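Side-chain contacts in cupin 2 conserved barrel domain protein (Leptotrichia buccalis, PDB 3RNS), which is of unknown function but carries a cupin beta-barrel domain, a small fold that many proteins use to hold a ligand or metal: residues 185-189 / 190-194; 136-140 / 141-145; 13-16 / 17-20; 43-46 / 47-50. All coordinates share one frame; numbering follows the deposited sequence.

Interaction 1 of 4, residues 185-189 / 190-194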
loop_
_atom_site.group_PDB
_atom_site.type_symbol
_atom_site.label_atom_id
_atom_site.label_comp_id
_atom_site.label_asym_id
_atom_site.label_seq_id
_atom_site.Cartn_x
_atom_site.Cartn_y
_atom_site.Cartn_z
ATOM N N LYS A 185 3.390 16.642 1.515
ATOM C CA LYS A 185 2.450 17.561 0.917
ATOM C C LYS A 185 2.271 17.201 -0.536
ATOM O O LYS A 185 3.219 17.280 -1.341
ATOM C CB LYS A 185 2.917 18.981 1.045
ATOM C CG LYS A 185 1.942 19.951 0.408
ATOM C CD LYS A 185 2.151 21.325 0.998
ATOM C CE LYS A 185 1.316 22.405 0.335
ATOM N NZ LYS A 185 2.118 23.677 0.252
ATOM N N TYR A 186 1.083 16.756 -0.885
ATOM C CA TYR A 186 0.810 16.353 -2.266
ATOM C C TYR A 186 -0.023 17.381 -2.988
ATOM O O TYR A 186 -0.673 18.211 -2.370
ATOM C CB TYR A 186 0.092 15.016 -2.302
ATOM C CG TYR A 186 0.947 13.875 -1.876
ATOM C CD1 TYR A 186 1.538 13.041 -2.813
ATOM C CD2 TYR A 186 1.172 13.618 -0.529
ATOM C CE1 TYR A 186 2.325 11.977 -2.408
ATOM C CE2 TYR A 186 1.984 12.587 -0.133
ATOM C CZ TYR A 186 2.534 11.764 -1.060
ATOM O OH TYR A 186 3.336 10.707 -0.656
ATOM N N TYR A 187 0.097 17.396 -4.311
ATOM C CA TYR A 187 -0.712 18.247 -5.134
ATOM C C TYR A 187 -1.321 17.406 -6.237
ATOM O O TYR A 187 -0.639 16.534 -6.832
ATOM C CB TYR A 187 0.092 19.364 -5.784
ATOM C CG TYR A 187 0.828 20.315 -4.850
ATOM C CD1 TYR A 187 0.343 21.594 -4.568
ATOM C CD2 TYR A 187 2.035 19.949 -4.296
ATOM C CE1 TYR A 187 1.059 22.457 -3.738
ATOM C CE2 TYR A 187 2.735 20.779 -3.483
ATOM C CZ TYR A 187 2.257 22.033 -3.199
ATOM O OH TYR A 187 3.038 22.820 -2.342
ATOM N N VAL A 188 -2.599 17.654 -6.512
ATOM C CA VAL A 188 -3.256 17.054 -7.676
ATOM C C VAL A 188 -3.893 18.190 -8.442
ATOM O O VAL A 188 -4.728 18.897 -7.897
ATOM C CB VAL A 188 -4.322 15.984 -7.284
ATOM C CG1 VAL A 188 -5.189 15.576 -8.520
ATOM C CG2 VAL A 188 -3.626 14.746 -6.696
ATOM N N ASP A 189 -3.461 18.358 -9.686
ATOM C CA ASP A 189 -3.941 19.427 -10.562
ATOM C C ASP A 189 -3.880 20.773 -9.805
ATOM O O ASP A 189 -4.871 21.490 -9.697
ATOM C CB ASP A 189 -5.353 19.083 -11.001
ATOM C CG ASP A 189 -5.785 19.816 -12.256
ATOM O OD1 ASP A 189 -4.952 20.492 -12.906
ATOM O OD2 ASP A 189 -6.993 19.693 -12.584
ATOM N N GLY A 190 -2.715 21.062 -9.225
ATOM C CA GLY A 190 -2.525 22.279 -8.441
ATOM C C GLY A 190 -3.114 22.333 -7.035
ATOM O O GLY A 190 -2.716 23.191 -6.254
ATOM N N LYS A 191 -4.023 21.435 -6.679
ATOM C CA LYS A 191 -4.589 21.449 -5.340
ATOM C C LYS A 191 -3.766 20.691 -4.273
ATOM O O LYS A 191 -3.554 19.519 -4.424
ATOM C CB LYS A 191 -5.940 20.839 -5.366
ATOM C CG LYS A 191 -6.585 20.906 -4.041
ATOM C CD LYS A 191 -7.703 19.966 -4.028
ATOM C CE LYS A 191 -7.269 18.595 -3.608
ATOM N NZ LYS A 191 -8.450 17.728 -3.711
ATOM N N PRO A 192 -3.366 21.372 -3.178
ATOM C CA PRO A 192 -2.526 20.828 -2.096
ATOM C C PRO A 192 -3.282 20.109 -0.971
ATOM O O PRO A 192 -4.420 20.445 -0.658
ATOM C CB PRO A 192 -1.835 22.067 -1.532
ATOM C CG PRO A 192 -2.654 23.232 -2.000
ATOM C CD PRO A 192 -3.754 22.760 -2.880
ATOM N N PHE A 193 -2.664 19.080 -0.412
ATOM C CA PHE A 193 -3.214 18.399 0.736
ATOM C C PHE A 193 -2.076 17.629 1.368
ATOM O O PHE A 193 -1.094 17.220 0.690
ATOM C CB PHE A 193 -4.406 17.494 0.357
ATOM C CG PHE A 193 -4.106 16.497 -0.733
ATOM C CD1 PHE A 193 -4.195 16.846 -2.048
ATOM C CD2 PHE A 193 -3.763 15.214 -0.417
ATOM C CE1 PHE A 193 -3.907 15.933 -3.049
ATOM C CE2 PHE A 193 -3.508 14.280 -1.393
ATOM C CZ PHE A 193 -3.549 14.653 -2.724
ATOM N N ILE A 194 -2.158 17.533 2.682
ATOM C CA ILE A 194 -1.159 16.874 3.454
ATOM C C ILE A 194 -1.620 15.448 3.678
ATOM O O ILE A 194 -2.792 15.204 4.056
ATOM C CB ILE A 194 -1.021 17.487 4.863
ATOM C CG1 ILE A 194 -0.714 18.974 4.782
ATOM C CG2 ILE A 194 -0.004 16.675 5.674
ATOM C CD1 ILE A 194 0.416 19.295 3.977
#

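Interaction 2 of 4, residues 136-140 / 141-145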
loop_
_atom_site.group_PDB
_atom_site.type_symbol
_atom_site.label_atom_id
_atom_site.label_comp_id
_atom_site.label_asym_id
_atom_site.label_seq_id
_atom_site.Cartn_x
_atom_site.Cartn_y
_atom_site.Cartn_z
ATOM N N GLU A 136 16.650 4.561 3.438
ATOM C CA GLU A 136 17.137 5.485 4.407
ATOM C C GLU A 136 16.847 6.930 3.988
ATOM O O GLU A 136 16.817 7.250 2.802
ATOM C CB GLU A 136 18.662 5.261 4.499
ATOM C CG GLU A 136 19.234 5.704 5.788
ATOM C CD GLU A 136 20.633 5.151 6.025
ATOM O OE1 GLU A 136 21.516 5.362 5.157
ATOM O OE2 GLU A 136 20.810 4.499 7.090
ATOM N N TYR A 137 16.670 7.821 4.944
ATOM C CA TYR A 137 16.851 9.242 4.669
ATOM C C TYR A 137 18.321 9.614 4.306
ATOM O O TYR A 137 19.296 9.111 4.920
ATOM C CB TYR A 137 16.389 10.099 5.855
ATOM C CG TYR A 137 14.911 10.039 6.135
ATOM C CD1 TYR A 137 13.986 10.442 5.180
ATOM C CD2 TYR A 137 14.433 9.628 7.365
ATOM C CE1 TYR A 137 12.655 10.357 5.417
ATOM C CE2 TYR A 137 13.075 9.589 7.628
ATOM C CZ TYR A 137 12.205 9.967 6.652
ATOM O OH TYR A 137 10.870 9.909 6.872
ATOM N N GLN A 138 18.474 10.482 3.306
ATOM C CA GLN A 138 19.747 11.093 2.967
ATOM C C GLN A 138 19.533 12.585 2.762
ATOM O O GLN A 138 18.606 13.021 2.089
ATOM C CB GLN A 138 20.353 10.433 1.731
ATOM C CG GLN A 138 20.650 8.904 1.946
ATOM C CD GLN A 138 21.296 8.199 0.752
ATOM O OE1 GLN A 138 22.028 8.796 -0.023
ATOM N NE2 GLN A 138 21.019 6.902 0.616
ATOM N N GLU A 139 20.443 13.366 3.310
ATOM C CA GLU A 139 20.276 14.808 3.370
ATOM C C GLU A 139 20.234 15.447 1.969
ATOM O O GLU A 139 21.146 15.266 1.140
ATOM C CB GLU A 139 21.419 15.447 4.196
ATOM C CG GLU A 139 21.192 16.935 4.449
ATOM C CD GLU A 139 22.317 17.640 5.218
ATOM O OE1 GLU A 139 23.399 17.045 5.451
ATOM O OE2 GLU A 139 22.077 18.813 5.579
ATOM N N GLY A 140 19.182 16.216 1.738
ATOM C CA GLY A 140 18.975 16.939 0.476
ATOM C C GLY A 140 18.551 16.027 -0.666
ATOM O O GLY A 140 18.503 16.485 -1.790
ATOM N N LYS A 141 18.209 14.763 -0.367
ATOM C CA LYS A 141 18.006 13.742 -1.405
ATOM C C LYS A 141 16.646 13.070 -1.343
ATOM O O LYS A 141 15.972 13.084 -0.310
ATOM C CB LYS A 141 19.098 12.681 -1.325
ATOM C CG LYS A 141 20.423 13.267 -1.660
ATOM C CD LYS A 141 21.568 12.456 -1.252
ATOM C CE LYS A 141 22.855 13.188 -1.564
ATOM N NZ LYS A 141 23.920 12.417 -0.817
ATOM N N ILE A 142 16.255 12.523 -2.492
ATOM C CA ILE A 142 15.140 11.556 -2.624
ATOM C C ILE A 142 15.779 10.215 -2.963
ATOM O O ILE A 142 16.632 10.144 -3.861
ATOM C CB ILE A 142 14.206 11.935 -3.750
ATOM C CG1 ILE A 142 13.612 13.323 -3.511
ATOM C CG2 ILE A 142 13.043 10.879 -3.927
ATOM C CD1 ILE A 142 12.615 13.848 -4.617
ATOM N N VAL A 143 15.473 9.190 -2.177
ATOM C CA VAL A 143 16.005 7.840 -2.410
ATOM C C VAL A 143 14.830 6.997 -2.787
ATOM O O VAL A 143 13.836 6.969 -2.057
ATOM C CB VAL A 143 16.636 7.217 -1.152
ATOM C CG1 VAL A 143 17.221 5.819 -1.508
ATOM C CG2 VAL A 143 17.694 8.184 -0.585
ATOM N N SER A 144 14.913 6.336 -3.931
ATOM C CA SER A 144 13.781 5.542 -4.439
ATOM C C SER A 144 14.249 4.097 -4.691
ATOM O O SER A 144 15.315 3.874 -5.222
ATOM C CB SER A 144 13.210 6.215 -5.707
ATOM O OG SER A 144 12.500 5.357 -6.601
ATOM N N LYS A 145 13.459 3.117 -4.252
ATOM C CA LYS A 145 13.750 1.700 -4.465
ATOM C C LYS A 145 12.496 1.065 -5.027
ATOM O O LYS A 145 11.431 1.038 -4.355
ATOM C CB LYS A 145 14.047 0.980 -3.167
ATOM C CG LYS A 145 15.400 1.090 -2.612
ATOM C CD LYS A 145 15.835 -0.238 -1.941
ATOM C CE LYS A 145 17.188 -0.052 -1.231
ATOM N NZ LYS A 145 17.186 -0.696 0.113
HETATM O O HOH W 1 16.049 10.991 1.699
HETATM O O HOH W 2 23.348 13.700 1.422
#

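Interaction 3 of 4, residues 13-16 / 17-20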
loop_
_atom_site.group_PDB
_atom_site.type_symbol
_atom_site.label_atom_id
_atom_site.label_comp_id
_atom_site.label_asym_id
_atom_site.label_seq_id
_atom_site.Cartn_x
_atom_site.Cartn_y
_atom_site.Cartn_z
ATOM N N ILE A 13 -6.869 9.823 3.393
ATOM C CA ILE A 13 -7.767 8.863 3.995
ATOM C C ILE A 13 -6.976 7.988 4.938
ATOM O O ILE A 13 -5.910 7.477 4.570
ATOM C CB ILE A 13 -8.414 7.912 2.912
ATOM C CG1 ILE A 13 -9.174 8.745 1.868
ATOM C CG2 ILE A 13 -9.385 6.880 3.608
ATOM C CD1 ILE A 13 -9.309 8.085 0.482
ATOM N N ASN A 14 -7.494 7.814 6.143
ATOM C CA ASN A 14 -6.898 6.921 7.100
ATOM C C ASN A 14 -7.521 5.505 7.011
ATOM O O ASN A 14 -8.614 5.296 7.502
ATOM C CB ASN A 14 -7.057 7.519 8.486
ATOM C CG ASN A 14 -6.522 6.649 9.588
ATOM O OD1 ASN A 14 -5.942 5.595 9.379
ATOM N ND2 ASN A 14 -6.803 7.074 10.826
ATOM N N PHE A 15 -6.798 4.543 6.421
ATOM C CA PHE A 15 -7.366 3.178 6.218
ATOM C C PHE A 15 -7.655 2.500 7.526
ATOM O O PHE A 15 -8.606 1.740 7.622
ATOM C CB PHE A 15 -6.443 2.298 5.348
ATOM C CG PHE A 15 -6.394 2.726 3.908
ATOM C CD1 PHE A 15 -7.341 3.592 3.392
ATOM C CD2 PHE A 15 -5.410 2.258 3.064
ATOM C CE1 PHE A 15 -7.337 3.932 2.043
ATOM C CE2 PHE A 15 -5.399 2.602 1.737
ATOM C CZ PHE A 15 -6.346 3.438 1.219
ATOM N N ASN A 16 -6.862 2.814 8.554
ATOM C CA ASN A 16 -7.161 2.283 9.855
ATOM C C ASN A 16 -8.598 2.641 10.368
ATOM O O ASN A 16 -9.269 1.851 11.036
ATOM C CB ASN A 16 -6.065 2.684 10.875
ATOM C CG ASN A 16 -5.605 1.487 11.668
ATOM O OD1 ASN A 16 -6.432 0.647 12.137
ATOM N ND2 ASN A 16 -4.272 1.303 11.701
ATOM N N ARG A 17 -9.085 3.808 9.991
ATOM C CA ARG A 17 -10.414 4.226 10.350
ATOM C C ARG A 17 -11.397 3.738 9.291
ATOM O O ARG A 17 -12.552 3.512 9.595
ATOM C CB ARG A 17 -10.464 5.779 10.423
ATOM C CG ARG A 17 -11.785 6.350 10.675
ATOM C CD ARG A 17 -12.239 5.912 12.111
ATOM N NE ARG A 17 -13.578 6.386 12.418
ATOM C CZ ARG A 17 -14.702 5.795 12.063
ATOM N NH1 ARG A 17 -14.718 4.656 11.374
ATOM N NH2 ARG A 17 -15.833 6.344 12.418
ATOM N N LEU A 18 -10.964 3.658 8.036
ATOM C CA LEU A 18 -11.901 3.327 6.929
ATOM C C LEU A 18 -12.410 1.926 7.061
ATOM O O LEU A 18 -13.556 1.672 6.792
ATOM C CB LEU A 18 -11.258 3.475 5.566
ATOM C CG LEU A 18 -12.188 3.326 4.345
ATOM C CD1 LEU A 18 -13.353 4.361 4.263
ATOM C CD2 LEU A 18 -11.337 3.446 3.152
ATOM N N ILE A 19 -11.569 1.005 7.491
ATOM C CA ILE A 19 -11.951 -0.412 7.515
ATOM C C ILE A 19 -11.697 -0.987 8.904
ATOM O O ILE A 19 -10.606 -0.874 9.474
ATOM C CB ILE A 19 -11.248 -1.268 6.386
ATOM C CG1 ILE A 19 -11.890 -2.656 6.258
ATOM C CG2 ILE A 19 -9.674 -1.399 6.607
ATOM C CD1 ILE A 19 -11.731 -3.337 4.872
ATOM N N THR A 20 -12.728 -1.603 9.440
ATOM C CA THR A 20 -12.712 -2.119 10.773
ATOM C C THR A 20 -13.520 -3.453 10.759
ATOM O O THR A 20 -14.316 -3.688 9.841
ATOM C CB THR A 20 -13.361 -1.052 11.782
ATOM O OG1 THR A 20 -14.757 -0.973 11.538
ATOM C CG2 THR A 20 -12.768 0.384 11.668
#

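Interaction 4 of 4, residues 43-46 / 47-50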
loop_
_atom_site.group_PDB
_atom_site.type_symbol
_atom_site.label_atom_id
_atom_site.label_comp_id
_atom_site.label_asym_id
_atom_site.label_seq_id
_atom_site.Cartn_x
_atom_site.Cartn_y
_atom_site.Cartn_z
ATOM N N SER A 43 -9.723 -6.292 6.845
ATOM C CA SER A 43 -9.589 -6.277 8.309
ATOM C C SER A 43 -10.085 -7.595 8.849
ATOM O O SER A 43 -11.230 -7.984 8.586
ATOM C CB SER A 43 -10.387 -5.117 8.909
ATOM O OG SER A 43 -10.335 -5.108 10.319
ATOM N N LEU A 44 -9.209 -8.322 9.540
ATOM C CA LEU A 44 -9.521 -9.619 10.104
ATOM C C LEU A 44 -9.578 -9.523 11.616
ATOM O O LEU A 44 -8.641 -9.044 12.232
ATOM C CB LEU A 44 -8.426 -10.632 9.766
ATOM C CG LEU A 44 -8.289 -11.191 8.373
ATOM C CD1 LEU A 44 -7.854 -10.084 7.419
ATOM C CD2 LEU A 44 -7.260 -12.355 8.398
ATOM N N ALA A 45 -10.655 -9.986 12.214
ATOM C CA ALA A 45 -10.787 -9.990 13.672
ATOM C C ALA A 45 -9.866 -11.069 14.176
ATOM O O ALA A 45 -9.510 -11.999 13.437
ATOM C CB ALA A 45 -12.245 -10.299 14.133
ATOM N N LYS A 46 -9.484 -10.941 15.434
ATOM C CA LYS A 46 -8.629 -11.924 16.085
ATOM C C LYS A 46 -9.084 -13.314 15.828
ATOM O O LYS A 46 -10.250 -13.617 15.951
ATOM C CB LYS A 46 -8.614 -11.691 17.584
ATOM C CG LYS A 46 -7.738 -12.675 18.328
ATOM C CD LYS A 46 -7.801 -12.424 19.847
ATOM C CE LYS A 46 -6.895 -13.377 20.601
ATOM N NZ LYS A 46 -6.259 -12.684 21.781
ATOM N N ASP A 47 -8.138 -14.148 15.465
ATOM C CA ASP A 47 -8.331 -15.567 15.228
ATOM C C ASP A 47 -9.082 -15.908 13.962
ATOM O O ASP A 47 -9.268 -17.072 13.686
ATOM C CB ASP A 47 -8.899 -16.322 16.466
ATOM C CG ASP A 47 -7.850 -16.446 17.621
ATOM O OD1 ASP A 47 -6.610 -16.426 17.371
ATOM O OD2 ASP A 47 -8.261 -16.532 18.784
ATOM N N GLU A 48 -9.485 -14.933 13.150
ATOM C CA GLU A 48 -10.087 -15.265 11.855
ATOM C C GLU A 48 -9.000 -15.531 10.845
ATOM O O GLU A 48 -7.834 -15.207 11.062
ATOM C CB GLU A 48 -10.992 -14.117 11.372
ATOM C CG GLU A 48 -12.209 -13.911 12.317
ATOM C CD GLU A 48 -13.119 -15.149 12.362
ATOM O OE1 GLU A 48 -13.625 -15.551 11.294
ATOM O OE2 GLU A 48 -13.327 -15.738 13.440
ATOM N N GLU A 49 -9.386 -16.106 9.716
ATOM C CA GLU A 49 -8.448 -16.282 8.624
ATOM C C GLU A 49 -9.025 -16.094 7.226
ATOM O O GLU A 49 -10.218 -16.242 7.005
ATOM C CB GLU A 49 -7.798 -17.652 8.721
ATOM C CG GLU A 49 -8.742 -18.804 8.690
ATOM C CD GLU A 49 -8.007 -20.128 8.914
ATOM O OE1 GLU A 49 -8.066 -20.971 7.990
ATOM O OE2 GLU A 49 -7.362 -20.317 9.989
ATOM N N ILE A 50 -8.154 -15.761 6.292
ATOM C CA ILE A 50 -8.496 -15.821 4.886
ATOM C C ILE A 50 -7.623 -16.946 4.285
ATOM O O ILE A 50 -6.467 -17.111 4.676
ATOM C CB ILE A 50 -8.355 -14.416 4.176
ATOM C CG1 ILE A 50 -6.909 -13.966 4.074
ATOM C CG2 ILE A 50 -9.086 -13.316 4.967
ATOM C CD1 ILE A 50 -6.708 -12.454 3.724
#

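Interaction 1 of 4, residues 185-189 / 190-194
Phe193 lays one ring face over Tyr186, whose CB stands 4.0 Å from the ring centroid in a CH-pi contact displaced toward the rim. The same ring takes Val188 at its edge, near its plane, with CG2 of Val188 3.8 Å from CE1 of Phe193. The Phe193 torsion, with CG between the backbone N and the carbonyl carbon (chi1 54°), brings the ring back across the neighbouring strand. Of the Tyr186 side chain, only CB takes part in this packing; its own ring leads away to pack on Phe218, Met220, Val177 and Val179. The other apolar cluster lies on the face that carries Lys185, Tyr187, Pro192 and Ile194. CB of Pro192 meets both CE1 of Tyr187 and CE of Lys185, each at 3.7 Å, while CD1 of Ile194 lies against the aliphatic chain of Lys185.

The framework is a two-residue beta hairpin of the cupin domain, joining strands 183-188 and 191-196 through a type I' turn from Val188 to Lys191. Asp189 and Gly190 form its corner, both with positive phi. Four backbone bonds tie the ladder: Tyr186 and Phe193 exchange a pair, as do Val188 and Lys191. The bond from Tyr186 N to Phe193 O is 2.7 Å long.

Beside the Pro192 cluster, Lys185 NZ donates to Tyr187 OH over 2.9 Å and also forms a salt bridge with Glu214, while the same hydroxyl is hydrogen-bonded to Glu212. On the face of Val188 and Phe193, Lys191 sends NZ away from the hairpin to the carbonyl oxygen of Ala10.

Interaction 2 of 4, residues 136-140 / 141-145
Gln138 and Lys141 meet through their aliphatic parts, CB of Gln138 lying 3.8 Å from CD of Lys141 as the two chains pass at a slant. Further out, Gln138 crosses Val143 at about a right angle: CG2 of Val143 sits beside the amide group, 3.8 Å from NE2 of Gln138, and also reaches the backbone O of Glu136 at 3.6 Å. The Gln138 chain is set for this by CG lying anti to the carbonyl carbon (chi1 -61°) and by its extended run beyond, which carries the amide past the valine methyl. With an alanine here, CG2 of Val143 would probably lose its amide neighbour and CD of Lys141 the part of its packing that OE1 gives, leaving a gap between the two.

Behind these side chains is a type II beta turn from Gln138 to Lys141, which brings the loop after strand 129-130 into strand 142-150. It is closed by the bond from Lys141 N to Gln138 O, 3.0 Å long, and Gly140 takes the positive phi at its third position. Two waters brace the bend. One accepts from Gln138 N and donates to Lys141 O; the other accepts from Lys141 NZ at 2.6 Å and donates to Glu139 O, tethering the end of the extended lysine back to the turn.

The next shell fixes both arms. Backbone bonds join Lys141 to Trp161 and Val143 to Ser159, while Ser159 OG is hydrogen-bonded to Glu136 O. Tyr137 turns the other way, bonding through its hydroxyl to Asp181 and making a cation-pi contact with Lys219.

Interaction 3 of 4, residues 13-16 / 17-20
Asn14 O serves two donors across the contact: Leu18 N at 2.9 Å, in the carbonyl plane, and Arg17 N from above that plane. These bonds, with the one from Ile19 N to Phe15 O, form the tight part, a single turn of the short helix 15-18. Asn14 is its N-cap, and its CG, set anti to the backbone N (chi1 178°), places OD1 for a weak bond from Asn16 N. A leucine in place of Asn14 would probably leave Asn16 N without its capping acceptor. On the buried flank CG2 of Ile19 rests 3.5 Å from Phe15 O.

The solvent side is looser. Leu18, itself exposed, sets its CD2 methyl against both Ile13 and Phe15, 4.0 Å from CG2 of Ile13 and equally far from CD1 of Phe15. The leucine and phenylalanine side chains run side by side in the same direction, whereas Ile13 comes in at a slant. ND2 of Asn14 lies 3.9 Å from CB of Arg17; the exposed arginine bends at chi2 and leads its guanidinium away from the contact.

Asn16 OD1 and Ile19 O both accept from Lys102 NZ. Ile13 pairs through its backbone with Ser200 of strand 199-203, while Phe15 and Ile19 pack on strands 26-33, 37-44 and 59-65 and Leu18 lies on Met29, so this single turn runs from the edge of one sheet onto another.

Interaction 4 of 4, residues 43-46 / 47-50
Leu44 reaches across the turn to Ile50, and its side chain crosses that of the isoleucine at about a right angle. From CB, the chain leaves with CG anti to the carbonyl carbon (chi1 -73°), which directs the isobutyl group toward residues 48-50. CG then comes 4.1 Å from CG2 of Ile50. At the tip, CD2 makes three contacts: CG2 of Ile50 at 4.0 Å, the backbone O of Glu48 at 3.9 Å and CA of Glu49 at 4.1 Å. This one methyl thus meets both the isoleucine CG2 and the backbone leading up to it. Ala97 of strand 93-97 also packs on Leu44, and Ile50 rests on Ile95 and Val26.

A type II beta turn from Ala45 to Glu48 makes this approach possible, linking strand 37-44 to strand 49-52. These strands belong to different sheets, so the turn is a sheet-to-sheet connection. It is closed by Glu48 N donating to Ala45 O, 2.9 Å away with an N-H...O angle of 161°, and Asp47 adopts the positive phi of its third position. Glu48 folds over this bond: CB and CG both lie close to Ala45 O, and CG is 4.0 Å from CB of Ala45.

At the outer corner, Lys46 and Asp47 run side by side in the same direction, touching through CG of Lys46 and CG of Asp47. Their charged ends do not meet, with Lys46 NZ 5.3 Å from Asp47 OD2. The aspartate instead forms a salt bridge through OD1 with Arg98, while backbone bonds join Asp47 and Glu48 to Ala97.

Interactions 1 and 2 lie on the surface, their centres 21 Å apart, whereas interactions 3 and 4 are partly buried and touch each other: Ile19 CG1 is 3.9 Å from Ser43 CB. Interaction 4 lies on the opposite side of the chain's centre from both 1 and 2. Interactions 2 and 3 reach the two outermost strands of one six-stranded sheet, 142-150 and 13-14. Their chemistry differs accordingly. The hairpin of interaction 1 relies on a backbone ladder and aromatic packing, 2 on aliphatic contacts over a water-bridged turn, 3 on helix capping beside apolar packing, and 4 on a leucine reaching across a turn from the strand before it.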